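Local coordinates for hypothetical protein (Bacteroides caccae, PDB 4M8R), which is of unknown function but belongs to the DUF4784 family, pairing an N-terminal Ig-like domain with a WD40-like domain probably folded as a beta-propeller, at residues Lys115-Tyr120 against Val155-Lys160; Lys127-Ala132 against Leu179-Gly184; Leu199-Gly204 against Pro306-Met311; Val370-Arg375 against Gly380-Leu385. All coordinates share one frame; numbering follows the deposited sequence.

Interaction 1 (Lys115-Tyr120 against Val155-Lys160); sequences KDFRLY and VVNLQK
Phe-117 is the centre of this contact, its ring reaching from segment 115-120 to Gln-159 and Asn-157 of segment 155-160. The lead-in to strand 118-123 here meets the loop that follows strand 153-156, two strands that belong to different sheets of the WD40-like, probably propeller, domain. CZ, at the far corner of the ring, lies 4.3 Å from CB of Gln-159, so it is the aliphatic root of that residue, not its amide, that meets the aromatic carbons. The Gln-159 amide is occupied instead by Asn-205, with which NE2 forms a hydrogen bond. On another corner of the ring, CE2 is 4.2 Å from OD1 of Asn-157. Ring and amide planes stand almost perpendicular, 88° apart. CG of Asn-157 lies anti to the backbone N (chi1 168°), which sends the amide toward the phenyl group. Its ND2 donates to the backbone carbonyls of Gly-163 and Asn-423, and Asn-423, the C-terminal residue, also ties the two segments together through its side chain, which hydrogen-bonds to Lys-115 O and Lys-160 N. The Phe-117 side chain also packs on Leu-376 and Trp-421, and on Arg-375, which meets its CB. Because no hydrogen bond joins the two segments directly, their cohesion is van der Waals packing of one phenyl ring against the nonpolar root of Gln-159 and OD1 of Asn-157, with the polar linkage supplied by the chain terminus.

Interaction 2 (Lys127-Ala132 against Leu179-Gly184); sequences KTIERA and LDFCTG
Ile-129 meets both Leu-179 and Phe-181, and these apolar contacts make up the whole of the direct meeting. The two backbones stay well apart, 9.8 Å between the CA atoms of Ile-129 and Leu-179, and the side chains fill the interval. CG1 of Ile-129 lies 3.8 Å from CD2 of Leu-179, the two residues running past one another in opposite senses. The other branch, CG2, is placed anti to the backbone N and touches the rim of the Phe-181 ring close to the ring plane, 4.4 Å from CE1. Isoleucine thus spends one branch on each partner.

The Phe-181 ring also stacks with Tyr-120, meets Tyr-162 edge-to-face and touches the Trp-144 ring.

Polar bonds within segment 179-184 shape the turn that carries Phe-181. Asp-180 OD1 accepts from Cys-182 N at 2.7 Å, an Asx turn, and Asp-180 O accepts from Gly-184 N at 2.7 Å. The other carboxylate oxygen, OD2, forms a salt bridge with Arg-84, and Trp-144 NE1 donates a hydrogen bond to the Phe-181 carbonyl.

With all three touching residues buried and no hydrogen bond crossing between the segments, the sheet containing strand 128-133 and the one containing strand 173-180 are joined here by apolar side-chain packing, probably driven by removal of these carbons from water.

Interaction 3 (Leu199-Gly204 against Pro306-Met311); sequences LVIGSG and PFYFGM. With EDO (1,2-ethanediol), chain H.
Gly-202 and Tyr-308 mark the closest approach of the two backbones, their CA atoms 7.0 Å apart, with no hydrogen bond between the segments. Segment 306-311 is extended through Gly-310, whereas segment 199-204 leaves its strand at Gly-202, where phi is 96°; a side chain there would collide with the preceding carbonyl and crowd the tyrosine ring. The bare CA therefore sits over one face of the Tyr-308 ring in a CH-pi contact, 4.2 Å from the centroid and offset toward the rim. Ile-201 comes to the edge of the same ring, CD1 lying 4.0 Å from CE1 roughly in the ring plane, and the two side chains cross at about a right angle. CG of Tyr-308 lies between its backbone N and carbonyl carbon (chi1 74°), which lifts the ring toward segment 199-204. At the backbone, Tyr-308 N donates a nearly straight 2.9 Å hydrogen bond to O2 of a 1,2-ethanediol, probably from the crystallisation liquor, while Ile-201 CD1 lies 3.6 Å from its O1. A leucine in place of Tyr-308 would probably lose the CH-pi contact, leaving Gly-202 CA without its aromatic face and Ile-201 CD1 without the ring edge. Tyr-308 also packs on Val-263 of strand 262-264, which lies beside strand 196-201. Strands 196-201 and 303-310 each open a meander of antiparallel strands, and such first strands meeting through their side chains are consistent with the inner strands of a beta-propeller, as expected for the WD40-like domain.

Interaction 4 (Val370-Arg375 against Gly380-Leu385); sequences VSITNR and GTITVL. With EDO (1,2-ethanediol), chain H.
Val-370 to Thr-373 and Thr-381 to Leu-385 run antiparallel, 4.8 Å apart with an angle of 166° between their strand directions. Thr-373 and Thr-383 are a hydrogen-bonded pair joined both ways, 2.9 Å from Thr-373 N to Thr-383 O and 2.7 Å from Thr-383 N to Thr-373 O. Further along, Val-370 N donates a straight bond to Leu-385 O. The threonine side chains lie side by side; with OG1 of Thr-373 anti to N (chi1 -176°) it accepts from Trp-421 N, and CG2 is left to face Thr-383 CB. Thr-383 OG1 in turn bonds Asp-397 and the Trp-421 indole. Together the two strands form a beta hairpin, the first two strands of a four-stranded antiparallel meander of the kind that makes up a propeller blade. On the other face Ile-372 and Val-384 are a non-hydrogen-bonded pair, and CG2 of Ile-372 packs 4.2 Å from CB of Ile-382. Val-370 CG2 meets Leu-385 CD2 at 3.8 Å near the far end. Beyond the paired strands, Asn-374 ND2 donates to Tyr-308 O and to a water 3.3 Å away that also bonds Thr-381 O. An alanine in place of Asn-374 would probably leave Tyr-308 O without this donor and break the water link to Thr-381. Arg-375 turns its guanidinium to Glu-135 of a second subunit, forming a salt bridge between chains through NH1.

Overall arrangement
Interactions 1 and 2, whose segments alternate along the chain, both precede interaction 3, which is followed by interaction 4. Strands 118-123 and 128-133 are neighbours in one sheet, placing interactions 1 and 2 about 11 Å apart between centres; that sheet is completed by the C-terminal strand 419-422, a closure familiar from beta-propellers. Interactions 3 and 4 are also about 11 Å apart and touch where strand 303-310 adjoins the 368-387 hairpin, sharing one ethanediol. Interaction 1 touches both, through Val-156 on Ile-201 and Phe-117 on Arg-375, whereas interactions 2 and 3 lie about 23 Å apart. Interactions 1 to 3 thus join different sheets, and interaction 4 builds one, in what is probably a closed propeller ring.

Interaction 1 (Lys115-Tyr120 against Val155-Lys160)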
loop_
_atom_site.group_PDB
_atom_site.type_symbol
_atom_site.label_atom_id
_atom_site.label_comp_id
_atom_site.label_asym_id
_atom_site.label_seq_id
_atom_site.Cartn_x
_atom_site.Cartn_y
_atom_site.Cartn_z
ATOM N N LYS A 115 -15.184 12.320 7.055
ATOM C CA LYS A 115 -13.875 11.884 7.547
ATOM C C LYS A 115 -13.108 12.955 8.333
ATOM O O LYS A 115 -12.076 12.653 8.930
ATOM C CB LYS A 115 -13.011 11.385 6.388
ATOM C CG LYS A 115 -13.674 10.326 5.513
ATOM C CD LYS A 115 -12.720 9.813 4.435
ATOM C CE LYS A 115 -13.408 9.601 3.089
ATOM N NZ LYS A 115 -14.544 8.634 3.144
ATOM N N ASP A 116 -13.603 14.190 8.342
ATOM C CA ASP A 116 -12.951 15.263 9.099
ATOM C C ASP A 116 -13.087 15.035 10.603
ATOM O O ASP A 116 -14.148 14.635 11.086
ATOM C CB ASP A 116 -13.510 16.646 8.727
ATOM C CG ASP A 116 -14.975 16.824 9.117
ATOM O OD1 ASP A 116 -15.819 16.046 8.622
ATOM O OD2 ASP A 116 -15.282 17.749 9.905
ATOM N N PHE A 117 -12.009 15.298 11.337
ATOM C CA PHE A 117 -12.006 15.105 12.778
ATOM C C PHE A 117 -12.802 16.191 13.485
ATOM O O PHE A 117 -12.669 17.361 13.172
ATOM C CB PHE A 117 -10.572 15.039 13.319
ATOM C CG PHE A 117 -10.001 13.657 13.304
ATOM C CD1 PHE A 117 -9.357 13.172 12.177
ATOM C CD2 PHE A 117 -10.143 12.825 14.408
ATOM C CE1 PHE A 117 -8.850 11.886 12.149
ATOM C CE2 PHE A 117 -9.638 11.536 14.392
ATOM C CZ PHE A 117 -8.993 11.065 13.258
ATOM N N ARG A 118 -13.626 15.773 14.441
ATOM C CA ARG A 118 -14.510 16.667 15.184
ATOM C C ARG A 118 -14.364 16.401 16.678
ATOM O O ARG A 118 -14.096 15.271 17.091
ATOM C CB ARG A 118 -15.956 16.445 14.738
ATOM C CG ARG A 118 -16.168 16.711 13.254
ATOM C CD ARG A 118 -17.574 16.404 12.772
ATOM N NE ARG A 118 -17.694 16.664 11.341
ATOM C CZ ARG A 118 -18.797 16.466 10.619
ATOM N NH1 ARG A 118 -19.906 16.008 11.189
ATOM N NH2 ARG A 118 -18.793 16.732 9.317
ATOM N N LEU A 119 -14.522 17.444 17.484
ATOM C CA LEU A 119 -14.348 17.331 18.927
ATOM C C LEU A 119 -15.709 17.207 19.610
ATOM O O LEU A 119 -16.618 18.002 19.344
ATOM C CB LEU A 119 -13.601 18.552 19.463
ATOM C CG LEU A 119 -13.129 18.463 20.908
ATOM C CD1 LEU A 119 -12.044 17.411 21.076
ATOM C CD2 LEU A 119 -12.634 19.824 21.366
ATOM N N TYR A 120 -15.835 16.213 20.487
ATOM C CA TYR A 120 -17.085 15.931 21.184
ATOM C C TYR A 120 -16.873 15.979 22.690
ATOM O O TYR A 120 -15.867 15.485 23.189
ATOM C CB TYR A 120 -17.608 14.549 20.796
ATOM C CG TYR A 120 -17.867 14.371 19.321
ATOM C CD1 TYR A 120 -16.837 14.037 18.448
ATOM C CD2 TYR A 120 -19.146 14.534 18.793
ATOM C CE1 TYR A 120 -17.069 13.877 17.095
ATOM C CE2 TYR A 120 -19.390 14.375 17.439
ATOM C CZ TYR A 120 -18.348 14.048 16.594
ATOM O OH TYR A 120 -18.588 13.887 15.247
ATOM N N VAL A 155 -13.979 7.627 27.293
ATOM C CA VAL A 155 -14.487 7.700 25.935
ATOM C C VAL A 155 -13.371 7.961 24.931
ATOM O O VAL A 155 -12.578 8.885 25.095
ATOM C CB VAL A 155 -15.575 8.775 25.821
ATOM C CG1 VAL A 155 -16.122 8.830 24.406
ATOM C CG2 VAL A 155 -16.688 8.479 26.817
ATOM N N VAL A 156 -13.330 7.135 23.890
ATOM C CA VAL A 156 -12.296 7.199 22.867
ATOM C C VAL A 156 -12.895 6.927 21.498
ATOM O O VAL A 156 -14.042 6.497 21.387
ATOM C CB VAL A 156 -11.189 6.159 23.122
ATOM C CG1 VAL A 156 -10.483 6.442 24.433
ATOM C CG2 VAL A 156 -11.756 4.745 23.126
ATOM N N ASN A 157 -12.103 7.168 20.460
ATOM C CA ASN A 157 -12.534 6.944 19.090
ATOM C C ASN A 157 -11.568 6.035 18.366
ATOM O O ASN A 157 -10.360 6.157 18.522
ATOM C CB ASN A 157 -12.616 8.272 18.345
ATOM C CG ASN A 157 -12.767 8.095 16.837
ATOM O OD1 ASN A 157 -11.848 8.396 16.074
ATOM N ND2 ASN A 157 -13.930 7.610 16.401
ATOM N N LEU A 158 -12.106 5.105 17.587
ATOM C CA LEU A 158 -11.309 4.389 16.609
ATOM C C LEU A 158 -11.518 5.090 15.286
ATOM O O LEU A 158 -12.642 5.195 14.813
ATOM C CB LEU A 158 -11.735 2.928 16.511
ATOM C CG LEU A 158 -10.994 2.107 15.452
ATOM C CD1 LEU A 158 -9.489 2.141 15.676
ATOM C CD2 LEU A 158 -11.512 0.678 15.462
ATOM N N GLN A 159 -10.438 5.571 14.685
ATOM C CA GLN A 159 -10.557 6.395 13.495
ATOM C C GLN A 159 -11.426 5.728 12.426
ATOM O O GLN A 159 -11.355 4.518 12.220
ATOM C CB GLN A 159 -9.182 6.766 12.930
ATOM C CG GLN A 159 -8.305 5.593 12.516
ATOM C CD GLN A 159 -7.104 6.012 11.675
ATOM O OE1 GLN A 159 -6.916 7.196 11.374
ATOM N NE2 GLN A 159 -6.287 5.034 11.284
ATOM N N LYS A 160 -12.259 6.543 11.782
ATOM C CA LYS A 160 -13.141 6.140 10.672
ATOM C C LYS A 160 -14.400 5.383 11.072
ATOM O O LYS A 160 -15.206 5.065 10.210
ATOM C CB LYS A 160 -12.383 5.358 9.594
ATOM C CG LYS A 160 -11.179 6.092 9.033
ATOM C CD LYS A 160 -10.487 5.257 7.975
ATOM C CE LYS A 160 -9.298 5.993 7.388
ATOM N NZ LYS A 160 -8.548 5.114 6.450
#

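Interaction 2 (Lys127-Ala132 against Leu179-Gly184)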
loop_
_atom_site.group_PDB
_atom_site.type_symbol
_atom_site.label_atom_id
_atom_site.label_comp_id
_atom_site.label_asym_id
_atom_site.label_seq_id
_atom_site.Cartn_x
_atom_site.Cartn_y
_atom_site.Cartn_z
ATOM N N LYS A 127 -26.835 14.452 30.307
ATOM C CA LYS A 127 -26.490 13.093 29.874
ATOM C C LYS A 127 -26.544 12.983 28.348
ATOM O O LYS A 127 -27.379 12.273 27.783
ATOM C CB LYS A 127 -27.393 12.046 30.541
ATOM C CG LYS A 127 -27.318 12.032 32.061
ATOM C CD LYS A 127 -25.927 11.671 32.564
ATOM C CE LYS A 127 -25.891 11.554 34.082
ATOM N NZ LYS A 127 -24.523 11.245 34.581
ATOM N N THR A 128 -25.635 13.710 27.700
ATOM C CA THR A 128 -25.569 13.782 26.245
ATOM C C THR A 128 -24.130 13.908 25.758
ATOM O O THR A 128 -23.279 14.475 26.445
ATOM C CB THR A 128 -26.343 15.003 25.707
ATOM O OG1 THR A 128 -25.907 16.187 26.384
ATOM C CG2 THR A 128 -27.838 14.839 25.905
ATOM N N ILE A 129 -23.872 13.370 24.570
ATOM C CA ILE A 129 -22.642 13.643 23.835
ATOM C C ILE A 129 -22.914 14.855 22.960
ATOM O O ILE A 129 -23.882 14.859 22.206
ATOM C CB ILE A 129 -22.256 12.474 22.909
ATOM C CG1 ILE A 129 -22.166 11.162 23.690
ATOM C CG2 ILE A 129 -20.941 12.765 22.195
ATOM C CD1 ILE A 129 -21.102 11.158 24.760
ATOM N N GLU A 130 -22.070 15.876 23.062
ATOM C CA GLU A 130 -22.252 17.109 22.299
ATOM C C GLU A 130 -21.082 17.338 21.362
ATOM O O GLU A 130 -19.933 17.156 21.757
ATOM C CB GLU A 130 -22.366 18.310 23.246
ATOM C CG GLU A 130 -23.687 18.400 23.998
ATOM C CD GLU A 130 -23.793 19.631 24.884
ATOM O OE1 GLU A 130 -22.790 20.364 25.043
ATOM O OE2 GLU A 130 -24.893 19.861 25.432
ATOM N N ARG A 131 -21.366 17.756 20.130
ATOM C CA ARG A 131 -20.304 18.164 19.216
ATOM C C ARG A 131 -19.837 19.559 19.589
ATOM O O ARG A 131 -20.577 20.520 19.423
ATOM C CB ARG A 131 -20.780 18.151 17.770
ATOM C CG ARG A 131 -19.677 18.477 16.772
ATOM C CD ARG A 131 -20.158 18.269 15.353
ATOM N NE ARG A 131 -21.207 19.227 15.022
ATOM C CZ ARG A 131 -22.203 19.005 14.166
ATOM N NH1 ARG A 131 -22.318 17.837 13.535
ATOM N NH2 ARG A 131 -23.100 19.963 13.947
ATOM N N ALA A 132 -18.614 19.662 20.098
ATOM C CA ALA A 132 -18.088 20.928 20.610
ATOM C C ALA A 132 -17.383 21.734 19.529
ATOM O O ALA A 132 -17.389 22.963 19.567
ATOM C CB ALA A 132 -17.132 20.669 21.767
ATOM N N LEU A 179 -20.984 3.695 20.667
ATOM C CA LEU A 179 -22.108 4.555 20.313
ATOM C C LEU A 179 -21.956 4.984 18.863
ATOM O O LEU A 179 -21.002 5.669 18.531
ATOM C CB LEU A 179 -22.155 5.795 21.209
ATOM C CG LEU A 179 -23.150 6.867 20.754
ATOM C CD1 LEU A 179 -24.574 6.333 20.809
ATOM C CD2 LEU A 179 -23.005 8.119 21.600
ATOM N N ASP A 180 -22.907 4.590 18.021
ATOM C CA ASP A 180 -22.862 4.870 16.585
ATOM C C ASP A 180 -23.484 6.233 16.309
ATOM O O ASP A 180 -24.659 6.441 16.593
ATOM C CB ASP A 180 -23.624 3.772 15.826
ATOM C CG ASP A 180 -23.526 3.907 14.307
ATOM O OD1 ASP A 180 -23.394 5.038 13.792
ATOM O OD2 ASP A 180 -23.591 2.865 13.616
ATOM N N PHE A 181 -22.702 7.161 15.763
ATOM C CA PHE A 181 -23.209 8.509 15.474
ATOM C C PHE A 181 -24.324 8.533 14.426
ATOM O O PHE A 181 -25.201 9.385 14.494
ATOM C CB PHE A 181 -22.089 9.457 15.009
ATOM C CG PHE A 181 -21.157 9.925 16.107
ATOM C CD1 PHE A 181 -21.599 10.138 17.406
ATOM C CD2 PHE A 181 -19.833 10.213 15.808
ATOM C CE1 PHE A 181 -20.727 10.584 18.385
ATOM C CE2 PHE A 181 -18.962 10.667 16.782
ATOM C CZ PHE A 181 -19.409 10.854 18.072
ATOM N N CYS A 182 -24.288 7.612 13.466
ATOM C CA CYS A 182 -25.321 7.538 12.422
ATOM C C CYS A 182 -26.723 7.296 12.981
ATOM O O CYS A 182 -27.679 7.908 12.529
ATOM C CB CYS A 182 -25.012 6.422 11.422
ATOM S SG CYS A 182 -23.472 6.608 10.503
ATOM N N THR A 183 -26.833 6.391 13.953
ATOM C CA THR A 183 -28.129 5.956 14.483
ATOM C C THR A 183 -28.392 6.360 15.924
ATOM O O THR A 183 -29.532 6.339 16.365
ATOM C CB THR A 183 -28.248 4.425 14.425
ATOM O OG1 THR A 183 -27.156 3.830 15.139
ATOM C CG2 THR A 183 -28.233 3.947 12.977
ATOM N N GLY A 184 -27.346 6.713 16.667
ATOM C CA GLY A 184 -27.478 6.975 18.100
ATOM C C GLY A 184 -27.679 5.710 18.923
ATOM O O GLY A 184 -28.000 5.785 20.110
#

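Interaction 3 (Leu199-Gly204 against Pro306-Met311)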
loop_
_atom_site.group_PDB
_atom_site.type_symbol
_atom_site.label_atom_id
_atom_site.label_comp_id
_atom_site.label_asym_id
_atom_site.label_seq_id
_atom_site.Cartn_x
_atom_site.Cartn_y
_atom_site.Cartn_z
ATOM N N LEU A 199 -10.053 0.500 28.830
ATOM C CA LEU A 199 -9.780 0.451 27.407
ATOM C C LEU A 199 -8.340 0.886 27.217
ATOM O O LEU A 199 -7.795 1.638 28.029
ATOM C CB LEU A 199 -10.695 1.397 26.644
ATOM C CG LEU A 199 -12.181 1.060 26.651
ATOM C CD1 LEU A 199 -12.929 2.067 25.790
ATOM C CD2 LEU A 199 -12.422 -0.356 26.151
ATOM N N VAL A 200 -7.725 0.420 26.140
ATOM C CA VAL A 200 -6.347 0.769 25.839
ATOM C C VAL A 200 -6.254 1.236 24.391
ATOM O O VAL A 200 -6.623 0.506 23.470
ATOM C CB VAL A 200 -5.401 -0.417 26.072
ATOM C CG1 VAL A 200 -3.951 0.019 25.921
ATOM C CG2 VAL A 200 -5.622 -1.011 27.460
ATOM N N ILE A 201 -5.761 2.456 24.209
ATOM C CA ILE A 201 -5.634 3.043 22.891
ATOM C C ILE A 201 -4.166 3.198 22.507
ATOM O O ILE A 201 -3.278 2.954 23.320
ATOM C CB ILE A 201 -6.351 4.402 22.823
ATOM C CG1 ILE A 201 -5.820 5.368 23.883
ATOM C CG2 ILE A 201 -7.848 4.200 23.011
ATOM C CD1 ILE A 201 -6.371 6.767 23.729
ATOM N N GLY A 202 -3.921 3.592 21.259
ATOM C CA GLY A 202 -2.568 3.862 20.789
ATOM C C GLY A 202 -1.871 2.731 20.051
ATOM O O GLY A 202 -0.714 2.885 19.666
ATOM N N SER A 203 -2.539 1.595 19.848
ATOM C CA SER A 203 -1.906 0.481 19.132
ATOM C C SER A 203 -1.653 0.843 17.677
ATOM O O SER A 203 -0.664 0.411 17.090
ATOM C CB SER A 203 -2.751 -0.792 19.202
ATOM O OG SER A 203 -3.988 -0.631 18.534
ATOM N N GLY A 204 -2.544 1.640 17.105
ATOM C CA GLY A 204 -2.423 2.048 15.712
ATOM C C GLY A 204 -3.775 2.035 15.030
ATOM O O GLY A 204 -4.213 3.053 14.488
ATOM N N PRO A 306 -2.535 8.921 31.410
ATOM C CA PRO A 306 -1.571 8.538 30.387
ATOM C C PRO A 306 -1.871 9.217 29.051
ATOM O O PRO A 306 -3.026 9.523 28.761
ATOM C CB PRO A 306 -1.765 7.018 30.255
ATOM C CG PRO A 306 -2.661 6.608 31.373
ATOM C CD PRO A 306 -3.455 7.820 31.733
ATOM N N PHE A 307 -0.838 9.441 28.247
ATOM C CA PHE A 307 -1.026 9.999 26.912
ATOM C C PHE A 307 -0.016 9.441 25.926
ATOM O O PHE A 307 0.953 8.791 26.312
ATOM C CB PHE A 307 -0.907 11.525 26.951
ATOM C CG PHE A 307 0.459 12.015 27.343
ATOM C CD1 PHE A 307 1.470 12.120 26.399
ATOM C CD2 PHE A 307 0.734 12.368 28.653
ATOM C CE1 PHE A 307 2.730 12.567 26.758
ATOM C CE2 PHE A 307 1.991 12.820 29.015
ATOM C CZ PHE A 307 2.991 12.917 28.072
ATOM N N TYR A 308 -0.265 9.698 24.647
ATOM C CA TYR A 308 0.716 9.423 23.611
ATOM C C TYR A 308 0.704 10.508 22.551
ATOM O O TYR A 308 -0.314 11.155 22.335
ATOM C CB TYR A 308 0.460 8.061 22.963
ATOM C CG TYR A 308 -0.718 8.004 22.019
ATOM C CD1 TYR A 308 -2.010 7.780 22.490
ATOM C CD2 TYR A 308 -0.534 8.144 20.646
ATOM C CE1 TYR A 308 -3.090 7.709 21.624
ATOM C CE2 TYR A 308 -1.603 8.076 19.771
ATOM C CZ TYR A 308 -2.879 7.864 20.264
ATOM O OH TYR A 308 -3.936 7.807 19.391
ATOM N N PHE A 309 1.852 10.705 21.910
ATOM C CA PHE A 309 1.951 11.490 20.682
ATOM C C PHE A 309 2.143 10.522 19.520
ATOM O O PHE A 309 3.052 9.705 19.558
ATOM C CB PHE A 309 3.175 12.403 20.714
ATOM C CG PHE A 309 3.062 13.567 21.652
ATOM C CD1 PHE A 309 3.411 13.433 22.984
ATOM C CD2 PHE A 309 2.653 14.810 21.188
ATOM C CE1 PHE A 309 3.330 14.516 23.846
ATOM C CE2 PHE A 309 2.567 15.894 22.044
ATOM C CZ PHE A 309 2.907 15.748 23.378
ATOM N N GLY A 310 1.296 10.610 18.501
ATOM C CA GLY A 310 1.510 9.873 17.259
ATOM C C GLY A 310 2.441 10.674 16.366
ATOM O O GLY A 310 2.082 11.761 15.922
HETATM N N MSE A 311 3.639 10.147 16.115
HETATM C CA MSE A 311 4.683 10.884 15.384
HETATM C C MSE A 311 4.632 10.668 13.890
HETATM O O MSE A 311 5.417 11.258 13.151
HETATM C CB MSE A 311 6.052 10.478 15.918
HETATM C CG MSE A 311 6.156 10.665 17.429
HETATM SE SE MSE A 311 5.822 12.529 17.954
HETATM C CE MSE A 311 7.342 13.401 17.052
HETATM C C1 EDO H . -4.649 9.785 26.006
HETATM O O1 EDO H . -6.043 9.486 26.114
HETATM C C2 EDO H . -4.357 10.201 24.572
HETATM O O2 EDO H . -2.995 10.625 24.417
#

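Interaction 4 (Val370-Arg375 against Gly380-Leu385)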
loop_
_atom_site.group_PDB
_atom_site.type_symbol
_atom_site.label_atom_id
_atom_site.label_comp_id
_atom_site.label_asym_id
_atom_site.label_seq_id
_atom_site.Cartn_x
_atom_site.Cartn_y
_atom_site.Cartn_z
ATOM N N VAL A 370 -7.898 17.825 32.817
ATOM C CA VAL A 370 -8.998 16.882 33.088
ATOM C C VAL A 370 -9.329 15.946 31.923
ATOM O O VAL A 370 -10.066 14.975 32.101
ATOM C CB VAL A 370 -10.292 17.609 33.512
ATOM C CG1 VAL A 370 -10.132 18.188 34.910
ATOM C CG2 VAL A 370 -10.675 18.686 32.502
ATOM N N SER A 371 -8.799 16.241 30.740
ATOM C CA SER A 371 -8.950 15.361 29.599
ATOM C C SER A 371 -7.794 15.561 28.630
ATOM O O SER A 371 -7.287 16.675 28.479
ATOM C CB SER A 371 -10.275 15.634 28.889
ATOM O OG SER A 371 -10.619 14.570 28.019
ATOM N N ILE A 372 -7.370 14.466 27.999
ATOM C CA ILE A 372 -6.377 14.498 26.926
ATOM C C ILE A 372 -6.887 13.627 25.785
ATOM O O ILE A 372 -7.430 12.550 26.017
ATOM C CB ILE A 372 -5.003 13.962 27.388
ATOM C CG1 ILE A 372 -4.526 14.696 28.644
ATOM C CG2 ILE A 372 -3.969 14.106 26.275
ATOM C CD1 ILE A 372 -3.166 14.253 29.136
ATOM N N THR A 373 -6.693 14.088 24.555
ATOM C CA THR A 373 -7.123 13.331 23.385
ATOM C C THR A 373 -6.332 13.768 22.145
ATOM O O THR A 373 -5.654 14.796 22.178
ATOM C CB THR A 373 -8.646 13.464 23.183
ATOM O OG1 THR A 373 -9.070 12.646 22.086
ATOM C CG2 THR A 373 -9.047 14.925 22.957
ATOM N N ASN A 374 -6.408 12.978 21.069
ATOM C CA ASN A 374 -5.533 13.156 19.910
ATOM C C ASN A 374 -6.301 13.322 18.613
ATOM O O ASN A 374 -7.211 12.551 18.327
ATOM C CB ASN A 374 -4.611 11.948 19.745
ATOM C CG ASN A 374 -3.735 11.706 20.954
ATOM O OD1 ASN A 374 -4.216 11.303 22.007
ATOM N ND2 ASN A 374 -2.439 11.935 20.802
ATOM N N ARG A 375 -5.915 14.321 17.828
ATOM C CA ARG A 375 -6.472 14.520 16.502
ATOM C C ARG A 375 -5.517 13.874 15.507
ATOM O O ARG A 375 -4.416 14.379 15.278
ATOM C CB ARG A 375 -6.636 16.013 16.198
ATOM C CG ARG A 375 -7.718 16.276 15.161
ATOM C CD ARG A 375 -7.471 17.510 14.313
ATOM N NE ARG A 375 -7.473 18.751 15.079
ATOM C CZ ARG A 375 -7.755 19.950 14.576
ATOM N NH1 ARG A 375 -8.091 20.095 13.298
ATOM N NH2 ARG A 375 -7.717 21.015 15.366
ATOM N N GLY A 380 2.178 14.550 15.963
ATOM C CA GLY A 380 2.947 15.105 17.071
ATOM C C GLY A 380 2.229 16.152 17.901
ATOM O O GLY A 380 2.851 17.105 18.366
ATOM N N THR A 381 0.924 15.983 18.098
ATOM C CA THR A 381 0.171 16.879 18.970
ATOM C C THR A 381 -0.741 16.108 19.910
ATOM O O THR A 381 -1.140 14.978 19.624
ATOM C CB THR A 381 -0.696 17.892 18.188
ATOM O OG1 THR A 381 -1.802 17.218 17.578
ATOM C CG2 THR A 381 0.117 18.604 17.116
ATOM N N ILE A 382 -1.051 16.737 21.035
ATOM C CA ILE A 382 -2.129 16.298 21.906
ATOM C C ILE A 382 -3.063 17.471 22.129
ATOM O O ILE A 382 -2.663 18.631 22.002
ATOM C CB ILE A 382 -1.623 15.781 23.265
ATOM C CG1 ILE A 382 -0.771 16.832 23.985
ATOM C CG2 ILE A 382 -0.825 14.500 23.071
ATOM C CD1 ILE A 382 -0.416 16.449 25.408
ATOM N N THR A 383 -4.311 17.161 22.448
ATOM C CA THR A 383 -5.297 18.175 22.752
ATOM C C THR A 383 -5.698 18.001 24.194
ATOM O O THR A 383 -6.016 16.896 24.627
ATOM C CB THR A 383 -6.514 18.041 21.839
ATOM O OG1 THR A 383 -6.085 18.176 20.477
ATOM C CG2 THR A 383 -7.549 19.109 22.162
ATOM N N VAL A 384 -5.683 19.103 24.935
ATOM C CA VAL A 384 -5.805 19.066 26.381
ATOM C C VAL A 384 -6.908 20.000 26.857
ATOM O O VAL A 384 -7.093 21.082 26.304
ATOM C CB VAL A 384 -4.470 19.465 27.034
ATOM C CG1 VAL A 384 -4.601 19.539 28.546
ATOM C CG2 VAL A 384 -3.383 18.476 26.640
ATOM N N LEU A 385 -7.629 19.564 27.889
ATOM C CA LEU A 385 -8.683 20.350 28.504
ATOM C C LEU A 385 -8.281 20.703 29.938
ATOM O O LEU A 385 -8.095 19.810 30.763
ATOM C CB LEU A 385 -9.990 19.556 28.495
ATOM C CG LEU A 385 -11.258 20.291 28.939
ATOM C CD1 LEU A 385 -11.667 21.362 27.936
ATOM C CD2 LEU A 385 -12.384 19.293 29.131
HETATM C C1 EDO H . -4.649 9.785 26.006
HETATM O O1 EDO H . -6.043 9.486 26.114
HETATM C C2 EDO H . -4.357 10.201 24.572
HETATM O O2 EDO H . -2.995 10.625 24.417
HETATM O O HOH W 1 -0.772 12.492 18.009
HETATM O O HOH W 2 -1.213 14.824 16.407
#